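Endoribonuclease MazF4 (PDB 5XE2) cleaves single-stranded mRNA as the toxin of a type II toxin-antitoxin system, cutting after the first base of UCGCU, and is neutralised by its cognate antitoxin MazE4. Local coordinates at the interface of chains A and B. Coordinates in Å, arbitrary orientation; residue numbers count along the deposited sequence, not the author numbering. Chains: chain A/B, Endoribonuclease MazF4.

Contact 1: the interface of chains A and B. Residues chain A 39, 71-73, 102; chain B 39, 71-73, 102.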
ATOM      1  N   VAL A  39      -5.079   5.582  -1.782  1.00 14.61           N
ATOM      2  CA  VAL A  39      -3.769   4.958  -1.770  1.00 14.19           C
ATOM      3  C   VAL A  39      -3.180   5.079  -3.168  1.00 13.93           C
ATOM      4  O   VAL A  39      -3.882   4.910  -4.173  1.00 12.97           O
ATOM      5  CB  VAL A  39      -3.818   3.496  -1.302  1.00 13.96           C
ATOM      6  CG1 VAL A  39      -2.447   2.845  -1.398  1.00 13.86           C
ATOM      7  CG2 VAL A  39      -4.321   3.432   0.128  1.00 13.79           C
ATOM      8  N   ILE A  71       4.198   2.546  -1.563  1.00 14.70           N
ATOM      9  CA  ILE A  71       2.753   2.663  -1.454  1.00 14.99           C
ATOM     10  C   ILE A  71       2.445   3.607  -0.292  1.00 15.76           C
ATOM     11  O   ILE A  71       2.944   3.411   0.820  1.00 15.84           O
ATOM     12  CB  ILE A  71       2.089   1.281  -1.226  1.00 14.69           C
ATOM     13  CG1 ILE A  71       2.450   0.290  -2.346  1.00 14.49           C
ATOM     14  CG2 ILE A  71       0.570   1.407  -1.169  1.00 14.84           C
ATOM     15  CD1 ILE A  71       2.381  -1.169  -1.934  1.00 14.43           C
ATOM     16  N   GLU A  72       1.626   4.628  -0.545  1.00 16.88           N
ATOM     17  CA  GLU A  72       1.264   5.607   0.489  1.00 17.47           C
ATOM     18  C   GLU A  72      -0.202   5.999   0.444  1.00 17.03           C
ATOM     19  O   GLU A  72      -0.864   5.880  -0.585  1.00 16.70           O
ATOM     20  CB  GLU A  72       2.150   6.853   0.366  1.00 19.18           C
ATOM     21  CG  GLU A  72       3.603   6.556   0.695  1.00 21.06           C
ATOM     22  CD  GLU A  72       4.478   7.775   0.833  1.00 23.36           C
ATOM     23  OE1 GLU A  72       3.945   8.884   1.064  1.00 26.57           O
ATOM     24  OE2 GLU A  72       5.719   7.621   0.700  1.00 24.84           O
ATOM     25  N   THR A  73      -0.699   6.458   1.585  1.00 16.30           N
ATOM     26  CA  THR A  73      -2.040   6.967   1.704  1.00 16.18           C
ATOM     27  C   THR A  73      -1.970   8.495   1.568  1.00 16.82           C
ATOM     28  O   THR A  73      -1.261   9.155   2.322  1.00 16.00           O
ATOM     29  CB  THR A  73      -2.665   6.559   3.054  1.00 16.11           C
ATOM     30  OG1 THR A  73      -2.677   5.131   3.162  1.00 15.15           O
ATOM     31  CG2 THR A  73      -4.103   7.076   3.181  1.00 16.12           C
ATOM     32  N   LEU A 102       3.630  -6.603  -1.896  1.00 15.70           N
ATOM     33  CA  LEU A 102       2.927  -6.930  -0.652  1.00 16.67           C
ATOM     34  C   LEU A 102       2.860  -8.427  -0.303  1.00 17.05           C
ATOM     35  O   LEU A 102       2.045  -8.827   0.534  1.00 16.42           O
ATOM     36  CB  LEU A 102       1.509  -6.362  -0.730  1.00 17.31           C
ATOM     37  CG  LEU A 102       1.453  -4.836  -0.850  1.00 18.20           C
ATOM     38  CD1 LEU A 102       0.125  -4.389  -1.426  1.00 19.30           C
ATOM     39  CD2 LEU A 102       1.680  -4.196   0.498  1.00 18.73           C
TER
ATOM     40  N   VAL B  39       6.545  -1.417   3.910  1.00 14.61           N
ATOM     41  CA  VAL B  39       5.155  -1.020   3.783  1.00 14.19           C
ATOM     42  C   VAL B  39       4.369  -1.698   4.896  1.00 13.93           C
ATOM     43  O   VAL B  39       4.599  -2.871   5.214  1.00 12.97           O
ATOM     44  CB  VAL B  39       4.574  -1.348   2.399  1.00 13.96           C
ATOM     45  CG1 VAL B  39       3.092  -1.012   2.335  1.00 13.86           C
ATOM     46  CG2 VAL B  39       5.326  -0.577   1.331  1.00 13.79           C
ATOM     47  N   ILE B  71      -2.560   2.110   3.943  1.00 14.70           N
ATOM     48  CA  ILE B  71      -1.285   1.508   3.586  1.00 14.99           C
ATOM     49  C   ILE B  71      -0.251   2.628   3.478  1.00 15.76           C
ATOM     50  O   ILE B  71      -0.472   3.616   2.771  1.00 15.84           O
ATOM     51  CB  ILE B  71      -1.383   0.726   2.251  1.00 14.69           C
ATOM     52  CG1 ILE B  71      -2.474  -0.357   2.312  1.00 14.49           C
ATOM     53  CG2 ILE B  71      -0.057   0.052   1.915  1.00 14.84           C
ATOM     54  CD1 ILE B  71      -3.052  -0.737   0.960  1.00 14.43           C
ATOM     55  N   GLU B  72       0.875   2.480   4.177  1.00 16.88           N
ATOM     56  CA  GLU B  72       1.938   3.493   4.161  1.00 17.47           C
ATOM     57  C   GLU B  72       3.330   2.889   4.098  1.00 17.03           C
ATOM     58  O   GLU B  72       3.546   1.740   4.479  1.00 16.70           O
ATOM     59  CB  GLU B  72       1.812   4.406   5.387  1.00 19.18           C
ATOM     60  CG  GLU B  72       0.553   5.255   5.341  1.00 21.06           C
ATOM     61  CD  GLU B  72       0.490   6.343   6.382  1.00 23.36           C
ATOM     62  OE1 GLU B  72       1.550   6.735   6.918  1.00 26.57           O
ATOM     63  OE2 GLU B  72      -0.643   6.807   6.673  1.00 24.84           O
ATOM     64  N   THR B  73       4.267   3.682   3.597  1.00 16.30           N
ATOM     65  CA  THR B  73       5.658   3.315   3.550  1.00 16.18           C
ATOM     66  C   THR B  73       6.342   3.929   4.781  1.00 16.82           C
ATOM     67  O   THR B  73       6.291   5.139   4.982  1.00 16.00           O
ATOM     68  CB  THR B  73       6.314   3.812   2.246  1.00 16.11           C
ATOM     69  OG1 THR B  73       5.627   3.252   1.122  1.00 15.15           O
ATOM     70  CG2 THR B  73       7.791   3.405   2.175  1.00 16.12           C
ATOM     71  N   LEU B 102      -6.829  -2.487  -2.749  1.00 15.70           N
ATOM     72  CA  LEU B 102      -6.094  -2.071  -3.948  1.00 16.67           C
ATOM     73  C   LEU B 102      -6.710  -2.513  -5.288  1.00 17.05           C
ATOM     74  O   LEU B 102      -6.026  -2.487  -6.316  1.00 16.42           O
ATOM     75  CB  LEU B 102      -4.662  -2.597  -3.849  1.00 17.31           C
ATOM     76  CG  LEU B 102      -3.871  -2.037  -2.662  1.00 18.20           C
ATOM     77  CD1 LEU B 102      -2.703  -2.938  -2.318  1.00 19.30           C
ATOM     78  CD2 LEU B 102      -3.383  -0.642  -2.970  1.00 18.73           C
TER
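Strand 70-75 of each chain forms the core of this two-fold interface of a MazF-family toxin. A:Ile71, A:Glu72 and A:Thr73 face the same three residues of chain B, and the contacts off the axis each have a twin with the chains exchanged. The polar link is made by threonine. The hydroxyl OG1 of B:Thr73 donates a hydrogen bond to the backbone carbonyl O of A:Ile71 at 2.7 Å. The hydroxyl stands above the carbonyl plane, 46° out of it, with a C=O...donor angle of 121°. The same hydroxyl oxygen lies 3.1 Å from the backbone N of A:Ile71, at best a strongly bent hydrogen bond. The bond to O is the firmer of the two. In B:Thr73, OG1 is anti to its own carbonyl carbon (chi1 -59°), and this turns it towards the partner strand. The backbone N of B:Thr73 also lies near O of A:Ile71, but its N-H points elsewhere.

The apolar core begins beside this pair. The gamma-methyls CG2 of A:Ile71 and B:Ile71 meet at 3.4 Å, tighter than usual, and the two side chains cross obliquely. Further along the axis A:Leu102 and B:Leu102 reach tip to tip, with their CD1 methyls 3.3 Å apart. The other methyl, CD2 of B:Leu102, touches CG1 of A:Val39 at 3.9 Å, the side chains crossing at about a right angle. On the other side of the strands, CG of A:Glu72 passes 3.9 Å from OG1 of B:Thr73. The two glutamates come near each other, OE1 of A:Glu72 to OE1 of B:Glu72 being 6.7 Å, and their like charges may repel mildly.

Together the threonine bonds and the methyl contacts hold the two strands across each other at the axis and join two toxin chains into what is likely the homodimer known for MazF-family toxins.

Contact 2: the interface of chains A and B. Residues chain A 8, 26-28, 98; chain B 101-104.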
ATOM      1  N   ARG A   8      -9.031   4.950  -9.903  1.00 17.83           N
ATOM      2  CA  ARG A   8      -7.910   4.030 -10.042  1.00 17.63           C
ATOM      3  C   ARG A   8      -7.315   4.184 -11.445  1.00 17.67           C
ATOM      4  O   ARG A   8      -8.057   4.321 -12.424  1.00 16.86           O
ATOM      5  CB  ARG A   8      -8.367   2.597  -9.804  1.00 17.75           C
ATOM      6  CG  ARG A   8      -7.234   1.635  -9.532  1.00 17.75           C
ATOM      7  CD  ARG A   8      -7.730   0.315  -8.975  1.00 17.70           C
ATOM      8  NE  ARG A   8      -6.608  -0.502  -8.526  1.00 17.81           N
ATOM      9  CZ  ARG A   8      -5.825  -1.254  -9.304  1.00 17.83           C
ATOM     10  NH1 ARG A   8      -6.013  -1.331 -10.624  1.00 17.84           N
ATOM     11  NH2 ARG A   8      -4.833  -1.944  -8.746  1.00 17.38           N
ATOM     12  N   VAL A  26      -4.028   3.718  -6.762  1.00 14.49           N
ATOM     13  CA  VAL A  26      -4.225   2.253  -6.804  1.00 14.77           C
ATOM     14  C   VAL A  26      -5.352   1.713  -5.913  1.00 14.61           C
ATOM     15  O   VAL A  26      -5.724   0.541  -6.033  1.00 15.25           O
ATOM     16  CB  VAL A  26      -2.901   1.491  -6.552  1.00 14.62           C
ATOM     17  CG1 VAL A  26      -1.921   1.781  -7.690  1.00 15.23           C
ATOM     18  CG2 VAL A  26      -2.274   1.862  -5.211  1.00 14.90           C
ATOM     19  N   SER A  27      -5.916   2.552  -5.050  1.00 14.57           N
ATOM     20  CA  SER A  27      -7.078   2.160  -4.259  1.00 14.48           C
ATOM     21  C   SER A  27      -8.326   1.997  -5.140  1.00 14.79           C
ATOM     22  O   SER A  27      -8.431   2.595  -6.210  1.00 14.21           O
ATOM     23  CB  SER A  27      -7.329   3.153  -3.115  1.00 14.32           C
ATOM     24  OG  SER A  27      -7.016   4.481  -3.493  1.00 13.48           O
ATOM     25  N   ASN A  28      -9.251   1.162  -4.679  1.00 15.66           N
ATOM     26  CA  ASN A  28     -10.477   0.882  -5.416  1.00 16.53           C
ATOM     27  C   ASN A  28     -11.390   2.109  -5.487  1.00 17.31           C
ATOM     28  O   ASN A  28     -11.390   2.959  -4.580  1.00 17.62           O
ATOM     29  CB  ASN A  28     -11.208  -0.332  -4.817  1.00 16.52           C
ATOM     30  CG  ASN A  28     -11.898  -0.022  -3.493  1.00 16.13           C
ATOM     31  OD1 ASN A  28     -12.898   0.699  -3.454  1.00 15.94           O
ATOM     32  ND2 ASN A  28     -11.382  -0.575  -2.408  1.00 16.18           N
ATOM     33  N   LEU A  98       2.155  -4.696  -7.555  1.00 15.91           N
ATOM     34  CA  LEU A  98       1.594  -4.474  -6.218  1.00 16.00           C
ATOM     35  C   LEU A  98       1.464  -5.769  -5.406  1.00 16.21           C
ATOM     36  O   LEU A  98       1.832  -5.806  -4.229  1.00 15.73           O
ATOM     37  CB  LEU A  98       0.226  -3.803  -6.322  1.00 16.36           C
ATOM     38  CG  LEU A  98       0.163  -2.348  -6.780  1.00 16.38           C
ATOM     39  CD1 LEU A  98      -1.271  -1.980  -7.105  1.00 16.43           C
ATOM     40  CD2 LEU A  98       0.723  -1.416  -5.712  1.00 16.97           C
TER
ATOM     41  N   ALA B 101      -8.632  -3.679  -0.946  1.00 14.89           N
ATOM     42  CA  ALA B 101      -8.306  -2.265  -0.805  1.00 14.82           C
ATOM     43  C   ALA B 101      -7.684  -1.697  -2.098  1.00 15.20           C
ATOM     44  O   ALA B 101      -8.019  -0.599  -2.505  1.00 14.62           O
ATOM     45  CB  ALA B 101      -7.382  -2.052   0.376  1.00 15.04           C
ATOM     46  N   LEU B 102      -6.829  -2.487  -2.749  1.00 15.70           N
ATOM     47  CA  LEU B 102      -6.094  -2.071  -3.948  1.00 16.67           C
ATOM     48  C   LEU B 102      -6.710  -2.513  -5.288  1.00 17.05           C
ATOM     49  O   LEU B 102      -6.026  -2.487  -6.316  1.00 16.42           O
ATOM     50  CB  LEU B 102      -4.662  -2.597  -3.849  1.00 17.31           C
ATOM     51  CG  LEU B 102      -3.871  -2.037  -2.662  1.00 18.20           C
ATOM     52  CD1 LEU B 102      -2.703  -2.938  -2.318  1.00 19.30           C
ATOM     53  CD2 LEU B 102      -3.383  -0.642  -2.970  1.00 18.73           C
ATOM     54  N   GLY B 103      -7.982  -2.914  -5.275  1.00 17.85           N
ATOM     55  CA  GLY B 103      -8.723  -3.253  -6.489  1.00 18.52           C
ATOM     56  C   GLY B 103      -8.095  -4.326  -7.353  1.00 19.77           C
ATOM     57  O   GLY B 103      -8.206  -4.273  -8.574  1.00 19.96           O
ATOM     58  N   LEU B 104      -7.442  -5.306  -6.729  1.00 20.60           N
ATOM     59  CA  LEU B 104      -6.776  -6.368  -7.474  1.00 22.40           C
ATOM     60  C   LEU B 104      -7.805  -7.430  -7.848  1.00 24.81           C
ATOM     61  O   LEU B 104      -8.798  -7.599  -7.134  1.00 24.35           O
ATOM     62  CB  LEU B 104      -5.650  -6.991  -6.650  1.00 22.06           C
ATOM     63  CG  LEU B 104      -4.603  -6.006  -6.090  1.00 21.18           C
ATOM     64  CD1 LEU B 104      -3.561  -6.753  -5.283  1.00 21.17           C
ATOM     65  CD2 LEU B 104      -3.932  -5.214  -7.197  1.00 21.12           C
TER
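A:Arg8 reaches across to the end of helix 88-101 in chain B, where the backbone of B:Leu102 and B:Gly103 turns away. Its CB starts on its own chain, 3.6 Å from the carbonyl O of A:Ser27. CG lies anti to the backbone N (chi1 -163°), and the chain stays extended as far as NE. CD passes close to the carbonyl O of A:Val26. NE then donates to that O at 2.8 Å, a bond within chain A, and makes a weak second bond to the carbonyl O of B:Leu102. The tip nitrogen NH2 bonds the same O of B:Leu102 at 2.8 Å, approaching nearly along the C=O axis. This oxygen is tilted from the guanidinium plane, and the bond is bent, with 125° at the hydrogen. The two carbonyl oxygens, A:Val26 O and B:Leu102 O, lie 3.1 Å apart. Both can only accept, so they are a close repulsive pair. The guanidinium, whose NE faces both oxygens from one side, may offset this with its positive charge. CZ lies under the carbonyl O of B:Gly103, which sits over the centre of one guanidinium face. NH2 also touches CD2 of B:Leu104, whose side chain crosses the arginine at about a right angle.

A second polar link lies just before helix 29-34. The backbone N of A:Asn28 donates to O of B:Ala101 at 3.1 Å. The amide ND2 of A:Asn28 adds a weak bond to the same oxygen. The carbonyls of B:Ala101, the last helix residue, and B:Leu102, just past it, are thus met by donors of the other chain. B:Gly103 takes a left-handed backbone conformation just past the helix.

A:Val26 adds an apolar contact. It lies side by side with B:Leu102, both pointing the same way, and its methyl CG2 meets CD2 of B:Leu102 at 3.5 Å.

The centres of contact 1 and contact 2 are about 10 Å apart, and both include B:Leu102. Its side chain serves both contacts, while its backbone carbonyl belongs to contact 2. Contact 1 is built on the strands that meet at the two-fold axis. Contact 2 lies to one side and brings in the end of helix 88-101, with a twin on the other side. B:Leu102, just after this helix, links the two patches, from the central strand crossing to the flanking polar links. The arrangement suggests that the chains are held both at the axis and on its two flanks.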